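Major Capsid Protein VP1 (Chimpanzee polyomavirus Bob, PDB 6Y9I) forms the pentamers from which the polyomavirus capsid is built and probably engages glycan receptors on the host cell surface. Local coordinates at residues Pro178-Gln181 with Gly182-Lys186; Lys162-Pro166 with Asn167-Lys171. All blocks are in the same frame, centred on the assembly; numbering follows the deposited sequence.

Interaction 1: residues Pro178-Gln181 with Gly182-Lys186; sequences PQLQ and GLVPK. With MG (magnesium ion), chain O.
Gln179 and Val184 meet where the end of a short 3-10 turn, in residues Pro178-Gln181, runs into the loop carrying an intersubunit magnesium site. The turn closes through Gly182 N, which donates to Gln179 O at 3.0 Å and approaches from above the carbonyl plane. Along the side chain of Gln179, CB comes first and lies 3.6 Å from Val184 CG2. CG is anti to the carbonyl carbon (chi1 -73°), and the extended chain beyond it carries the amide past the valine to the metal's hydration shell. At the tip, OE1 accepts a long hydrogen bond of 3.3 Å from water 2, a magnesium ligand. The backbone of the same residue helps in second-shell fashion: Gln179 O accepts a hydrogen bond from metal-bound water 1 at 2.7 Å. Magnesium is held directly by Leu183 O and three waters, with Glu27 of the second subunit joining from across the interface. The same subunit grips Gln181, whose NE2 donates to Tyr43 O and Glu41 O there, while OE1 accepts from Ala151 N of its own chain. On the side toward helix 166-170, Leu180 CD2 lies 3.8 Å from Val184 CG2, a methyl that also sits 3.4 Å from Gln179 O.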
ATOM      1  N   PRO A 178      -3.501   7.066  36.015  1.00 28.42           N
ATOM      2  CA  PRO A 178      -2.716   6.293  35.050  1.00 28.34           C
ATOM      3  C   PRO A 178      -3.446   5.075  34.467  1.00 26.11           C
ATOM      4  O   PRO A 178      -3.108   4.695  33.395  1.00 24.76           O
ATOM      5  CB  PRO A 178      -1.473   5.863  35.833  1.00 31.08           C
ATOM      6  CG  PRO A 178      -1.310   6.945  36.874  1.00 31.30           C
ATOM      7  CD  PRO A 178      -2.723   7.370  37.224  1.00 30.64           C
ATOM      8  N   GLN A 179      -4.440   4.522  35.167  1.00 26.80           N
ATOM      9  CA  GLN A 179      -5.325   3.446  34.614  1.00 26.29           C
ATOM     10  C   GLN A 179      -5.888   3.851  33.234  1.00 24.34           C
ATOM     11  O   GLN A 179      -6.099   2.964  32.398  1.00 22.22           O
ATOM     12  CB  GLN A 179      -6.484   3.146  35.559  1.00 25.13           C
ATOM     13  CG  GLN A 179      -6.071   2.384  36.806  1.00 29.95           C
ATOM     14  CD  GLN A 179      -7.231   2.228  37.763  1.00 31.17           C
ATOM     15  OE1 GLN A 179      -8.385   2.217  37.347  1.00 30.18           O
ATOM     16  NE2 GLN A 179      -6.906   2.082  39.042  1.00 34.43           N
ATOM     17  N   LEU A 180      -6.123   5.148  33.004  1.00 24.27           N
ATOM     18  CA  LEU A 180      -6.706   5.695  31.755  1.00 25.63           C
ATOM     19  C   LEU A 180      -5.793   5.514  30.535  1.00 24.12           C
ATOM     20  O   LEU A 180      -6.312   5.715  29.425  1.00 24.05           O
ATOM     21  CB  LEU A 180      -7.029   7.174  31.959  1.00 24.20           C
ATOM     22  CG  LEU A 180      -8.235   7.420  32.859  1.00 23.62           C
ATOM     23  CD1 LEU A 180      -8.321   8.858  33.288  1.00 24.79           C
ATOM     24  CD2 LEU A 180      -9.509   7.002  32.168  1.00 23.95           C
ATOM     25  N   GLN A 181      -4.522   5.163  30.716  1.00 24.63           N
ATOM     26  CA  GLN A 181      -3.598   4.845  29.600  1.00 24.10           C
ATOM     27  C   GLN A 181      -3.873   3.433  29.084  1.00 25.19           C
ATOM     28  O   GLN A 181      -3.300   3.044  28.034  1.00 28.10           O
ATOM     29  CB  GLN A 181      -2.158   5.069  30.057  1.00 23.61           C
ATOM     30  CG  GLN A 181      -1.868   6.559  30.206  1.00 22.07           C
ATOM     31  CD  GLN A 181      -0.570   6.937  30.878  1.00 22.78           C
ATOM     32  OE1 GLN A 181      -0.373   8.102  31.204  1.00 28.03           O
ATOM     33  NE2 GLN A 181       0.322   5.972  31.074  1.00 22.88           N
ATOM     34  N   GLY A 182      -4.616   2.652  29.857  1.00 23.89           N
ATOM     35  CA  GLY A 182      -5.138   1.335  29.467  1.00 24.26           C
ATOM     36  C   GLY A 182      -6.616   1.456  29.203  1.00 26.40           C
ATOM     37  O   GLY A 182      -7.049   2.448  28.573  1.00 26.50           O
ATOM     38  N   LEU A 183      -7.383   0.483  29.670  1.00 24.73           N
ATOM     39  CA  LEU A 183      -8.841   0.438  29.435  1.00 25.27           C
ATOM     40  C   LEU A 183      -9.534   0.480  30.804  1.00 26.16           C
ATOM     41  O   LEU A 183      -9.474  -0.531  31.534  1.00 25.71           O
ATOM     42  CB  LEU A 183      -9.177  -0.834  28.654  1.00 27.09           C
ATOM     43  CG  LEU A 183     -10.510  -0.840  27.915  1.00 30.24           C
ATOM     44  CD1 LEU A 183     -11.680  -0.658  28.875  1.00 30.59           C
ATOM     45  CD2 LEU A 183     -10.530   0.215  26.829  1.00 31.68           C
ATOM     46  N   VAL A 184     -10.153   1.612  31.106  1.00 25.54           N
ATOM     47  CA  VAL A 184     -11.030   1.845  32.284  1.00 25.30           C
ATOM     48  C   VAL A 184     -12.476   1.642  31.834  1.00 26.02           C
ATOM     49  O   VAL A 184     -13.039   2.488  31.132  1.00 22.71           O
ATOM     50  CB  VAL A 184     -10.773   3.253  32.837  1.00 28.07           C
ATOM     51  CG1 VAL A 184     -11.737   3.654  33.938  1.00 29.80           C
ATOM     52  CG2 VAL A 184      -9.328   3.370  33.320  1.00 28.71           C
ATOM     53  N   PRO A 185     -13.113   0.504  32.203  1.00 27.84           N
ATOM     54  CA  PRO A 185     -14.500   0.240  31.821  1.00 29.10           C
ATOM     55  C   PRO A 185     -15.477   1.378  32.163  1.00 29.90           C
ATOM     56  O   PRO A 185     -16.412   1.592  31.436  1.00 27.96           O
ATOM     57  CB  PRO A 185     -14.864  -1.017  32.629  1.00 32.49           C
ATOM     58  CG  PRO A 185     -13.553  -1.718  32.901  1.00 29.32           C
ATOM     59  CD  PRO A 185     -12.501  -0.629  32.933  1.00 28.35           C
ATOM     60  N   LYS A 186     -15.241   2.116  33.247  1.00 27.53           N
ATOM     61  CA  LYS A 186     -16.169   3.197  33.662  1.00 27.89           C
ATOM     62  C   LYS A 186     -16.108   4.380  32.687  1.00 26.39           C
ATOM     63  O   LYS A 186     -17.088   5.125  32.638  1.00 30.28           O
ATOM     64  CB  LYS A 186     -15.880   3.636  35.100  1.00 32.70           C
ATOM     65  CG  LYS A 186     -17.052   4.354  35.756  1.00 37.94           C
TER
HETATM   66 MG    MG O 403      -8.330  -1.249  33.429  1.00 39.29          MG
HETATM   67  O   HOH W   1      -6.527   0.435  33.264  1.00 24.09           O
HETATM   68  O   HOH W   2      -9.464   0.125  35.056  1.00 42.05           O
HETATM   69  O   HOH W   3      -9.819  -2.839  33.923  1.00 42.98           O

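Interaction 2: residues Lys162-Pro166 with Asn167-Lys171; sequences KTIHP and NDIAK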
ATOM      1  N   LYS A 162     -16.903  22.829  27.622  1.00 29.91           N
ATOM      2  CA  LYS A 162     -16.754  22.932  26.140  1.00 31.52           C
ATOM      3  C   LYS A 162     -16.445  21.548  25.544  1.00 28.90           C
ATOM      4  O   LYS A 162     -16.719  21.340  24.350  1.00 31.46           O
ATOM      5  CB  LYS A 162     -15.667  23.950  25.804  1.00 33.73           C
ATOM      6  CG  LYS A 162     -15.996  25.368  26.251  1.00 41.10           C
ATOM      7  CD  LYS A 162     -14.939  26.390  25.856  1.00 45.76           C
ATOM      8  CE  LYS A 162     -15.372  27.820  26.119  1.00 49.66           C
ATOM      9  NZ  LYS A 162     -15.535  28.071  27.571  1.00 54.25           N
ATOM     10  N   THR A 163     -15.891  20.653  26.354  1.00 27.07           N
ATOM     11  CA  THR A 163     -15.585  19.249  26.023  1.00 27.05           C
ATOM     12  C   THR A 163     -15.723  18.422  27.282  1.00 29.35           C
ATOM     13  O   THR A 163     -15.678  19.012  28.386  1.00 30.42           O
ATOM     14  CB  THR A 163     -14.162  19.050  25.469  1.00 25.65           C
ATOM     15  OG1 THR A 163     -13.154  19.735  26.222  1.00 28.10           O
ATOM     16  CG2 THR A 163     -14.077  19.516  24.039  1.00 28.00           C
ATOM     17  N   ILE A 164     -15.889  17.114  27.092  1.00 25.85           N
ATOM     18  CA  ILE A 164     -15.904  16.115  28.181  1.00 26.48           C
ATOM     19  C   ILE A 164     -14.676  15.233  28.006  1.00 25.86           C
ATOM     20  O   ILE A 164     -14.346  14.874  26.866  1.00 24.72           O
ATOM     21  CB  ILE A 164     -17.208  15.309  28.208  1.00 29.03           C
ATOM     22  CG1 ILE A 164     -17.238  14.336  29.384  1.00 32.54           C
ATOM     23  CG2 ILE A 164     -17.465  14.598  26.894  1.00 30.05           C
ATOM     24  CD1 ILE A 164     -18.630  14.093  29.911  1.00 37.76           C
ATOM     25  N   HIS A 165     -14.038  14.909  29.117  1.00 24.67           N
ATOM     26  CA  HIS A 165     -12.848  14.037  29.203  1.00 27.03           C
ATOM     27  C   HIS A 165     -13.240  12.744  29.898  1.00 26.62           C
ATOM     28  O   HIS A 165     -14.167  12.706  30.704  1.00 28.12           O
ATOM     29  CB  HIS A 165     -11.725  14.798  29.916  1.00 30.41           C
ATOM     30  CG  HIS A 165     -11.535  16.162  29.354  1.00 31.56           C
ATOM     31  ND1 HIS A 165     -11.069  16.362  28.068  1.00 28.63           N
ATOM     32  CD2 HIS A 165     -11.772  17.385  29.873  1.00 33.63           C
ATOM     33  CE1 HIS A 165     -11.023  17.653  27.819  1.00 32.93           C
ATOM     34  NE2 HIS A 165     -11.450  18.306  28.905  1.00 33.23           N
ATOM     35  N   PRO A 166     -12.539  11.635  29.598  1.00 24.87           N
ATOM     36  CA  PRO A 166     -12.829  10.367  30.246  1.00 25.30           C
ATOM     37  C   PRO A 166     -12.878  10.410  31.781  1.00 24.44           C
ATOM     38  O   PRO A 166     -13.736   9.752  32.306  1.00 24.02           O
ATOM     39  CB  PRO A 166     -11.677   9.480  29.764  1.00 25.30           C
ATOM     40  CG  PRO A 166     -11.361  10.025  28.392  1.00 26.91           C
ATOM     41  CD  PRO A 166     -11.506  11.520  28.553  1.00 25.54           C
ATOM     42  N   ASN A 167     -11.987  11.152  32.447  1.00 23.18           N
ATOM     43  CA  ASN A 167     -11.977  11.189  33.932  1.00 25.82           C
ATOM     44  C   ASN A 167     -13.163  11.975  34.512  1.00 27.67           C
ATOM     45  O   ASN A 167     -13.487  11.682  35.684  1.00 30.15           O
ATOM     46  CB  ASN A 167     -10.662  11.658  34.544  1.00 25.53           C
ATOM     47  CG  ASN A 167     -10.504  11.001  35.896  1.00 28.09           C
ATOM     48  OD1 ASN A 167     -10.862   9.835  36.057  1.00 27.34           O
ATOM     49  ND2 ASN A 167     -10.031  11.744  36.880  1.00 28.89           N
ATOM     50  N   ASP A 168     -13.785  12.875  33.745  1.00 27.00           N
ATOM     51  CA  ASP A 168     -15.067  13.546  34.071  1.00 30.75           C
ATOM     52  C   ASP A 168     -16.091  12.447  34.317  1.00 30.91           C
ATOM     53  O   ASP A 168     -16.929  12.624  35.176  1.00 27.57           O
ATOM     54  CB  ASP A 168     -15.569  14.493  32.968  1.00 31.49           C
ATOM     55  CG  ASP A 168     -14.710  15.731  32.719  1.00 35.22           C
ATOM     56  OD1 ASP A 168     -13.960  16.114  33.636  1.00 38.63           O
ATOM     57  OD2 ASP A 168     -14.779  16.325  31.596  1.00 31.37           O
ATOM     58  N   ILE A 169     -16.002  11.329  33.607  1.00 28.96           N
ATOM     59  CA  ILE A 169     -16.963  10.213  33.796  1.00 28.58           C
ATOM     60  C   ILE A 169     -16.388   9.240  34.813  1.00 28.81           C
ATOM     61  O   ILE A 169     -17.104   8.912  35.744  1.00 30.02           O
ATOM     62  CB  ILE A 169     -17.320   9.557  32.453  1.00 30.91           C
ATOM     63  CG1 ILE A 169     -18.145  10.547  31.637  1.00 32.12           C
ATOM     64  CG2 ILE A 169     -18.049   8.240  32.672  1.00 33.51           C
ATOM     65  CD1 ILE A 169     -17.810  10.573  30.199  1.00 36.12           C
ATOM     66  N   ALA A 170     -15.138   8.826  34.655  1.00 29.10           N
ATOM     67  CA  ALA A 170     -14.519   7.758  35.470  1.00 29.99           C
ATOM     68  C   ALA A 170     -14.279   8.252  36.909  1.00 30.61           C
ATOM     69  O   ALA A 170     -14.345   7.408  37.819  1.00 29.93           O
ATOM     70  CB  ALA A 170     -13.236   7.317  34.821  1.00 31.44           C
ATOM     71  N   LYS A 171     -13.970   9.546  37.072  1.00 32.34           N
ATOM     72  CA  LYS A 171     -13.708  10.252  38.361  1.00 34.35           C
ATOM     73  C   LYS A 171     -12.716   9.444  39.197  1.00 36.62           C
ATOM     74  O   LYS A 171     -13.005   9.159  40.372  1.00 36.12           O
ATOM     75  CB  LYS A 171     -15.017  10.472  39.118  1.00 34.16           C
ATOM     76  CG  LYS A 171     -16.059  11.270  38.361  1.00 37.76           C
ATOM     77  CD  LYS A 171     -17.403  11.312  39.052  1.00 39.22           C
ATOM     78  CE  LYS A 171     -18.534  11.072  38.088  1.00 42.72           C
ATOM     79  NZ  LYS A 171     -19.781  10.783  38.814  1.00 48.03           N
TER
HETATM   80  O   HOH W   4     -15.025  19.217  30.821  1.00 42.86           O
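Asp168 turns back from the first turn of the helix to take the backbone N-H of His165, three residues earlier. The bond from His165 N to Asp168 OD2 is 2.9 Å long and nearly straight (167°), although the donor stands 50° out of the carboxylate plane. With CG beside the backbone N (chi1 -66°), the carboxylate is swung toward the incoming chain. OD2 has a second donor in water 4, at 3.0 Å, and this water also donates to Thr163 O, tying the preceding loop to the same carboxylate. In return Asp168 N gives only a weak bond to His165 O, at 3.1 Å. Pro166 O is served twice: Ala170 N lies 2.9 Å from it in the carbonyl plane, whereas Ile169 N, at 3.1 Å, comes from well above that plane.

The imidazole of His165 runs beside the Asp168 side chain, its CD2 3.6 Å from OD2. Its own polar partner is Glu201, which binds ND1, and Tyr155 stacks on the ring. Asn167 OD1 accepts from Leu172 N just beyond the helix, and Ile164 O from Trp202 NE1. On the flank, the side chains of Ile164 and Ile169 cross at about a right angle, with Ile164 CD1 3.6 Å from Ile169 CD1. The His165 N-H and the helix amino end would probably favour a charged carboxylate at Asp168. The arrangement is characteristic of a helix amino end with a proline near its start, and resembles one half of a capping box, the side chain three residues on bonding back to a backbone N-H.

Overall arrangement
Both interactions lie in the long excursion between strands 142-146 and 188-191, with centres about 12 Å apart. Interaction 1 is buried and faces the second subunit, and its polar groups serve a hydrated metal and backbone of both subunits. Interaction 2 is partly exposed, touches no other chain of the assembly and works chiefly through backbone groups and one carboxylate at the start of helix 166-170. The two meet directly: Leu180 packs on Pro166 and Asn167, Val184 CG1 faces Ala170 CB, and Lys186 O lies against Ile169 CG2. The small helix thus packs on the apolar side chains of Leu180 and Val184, while polar groups of residues 178-186 meet magnesium and the second subunit.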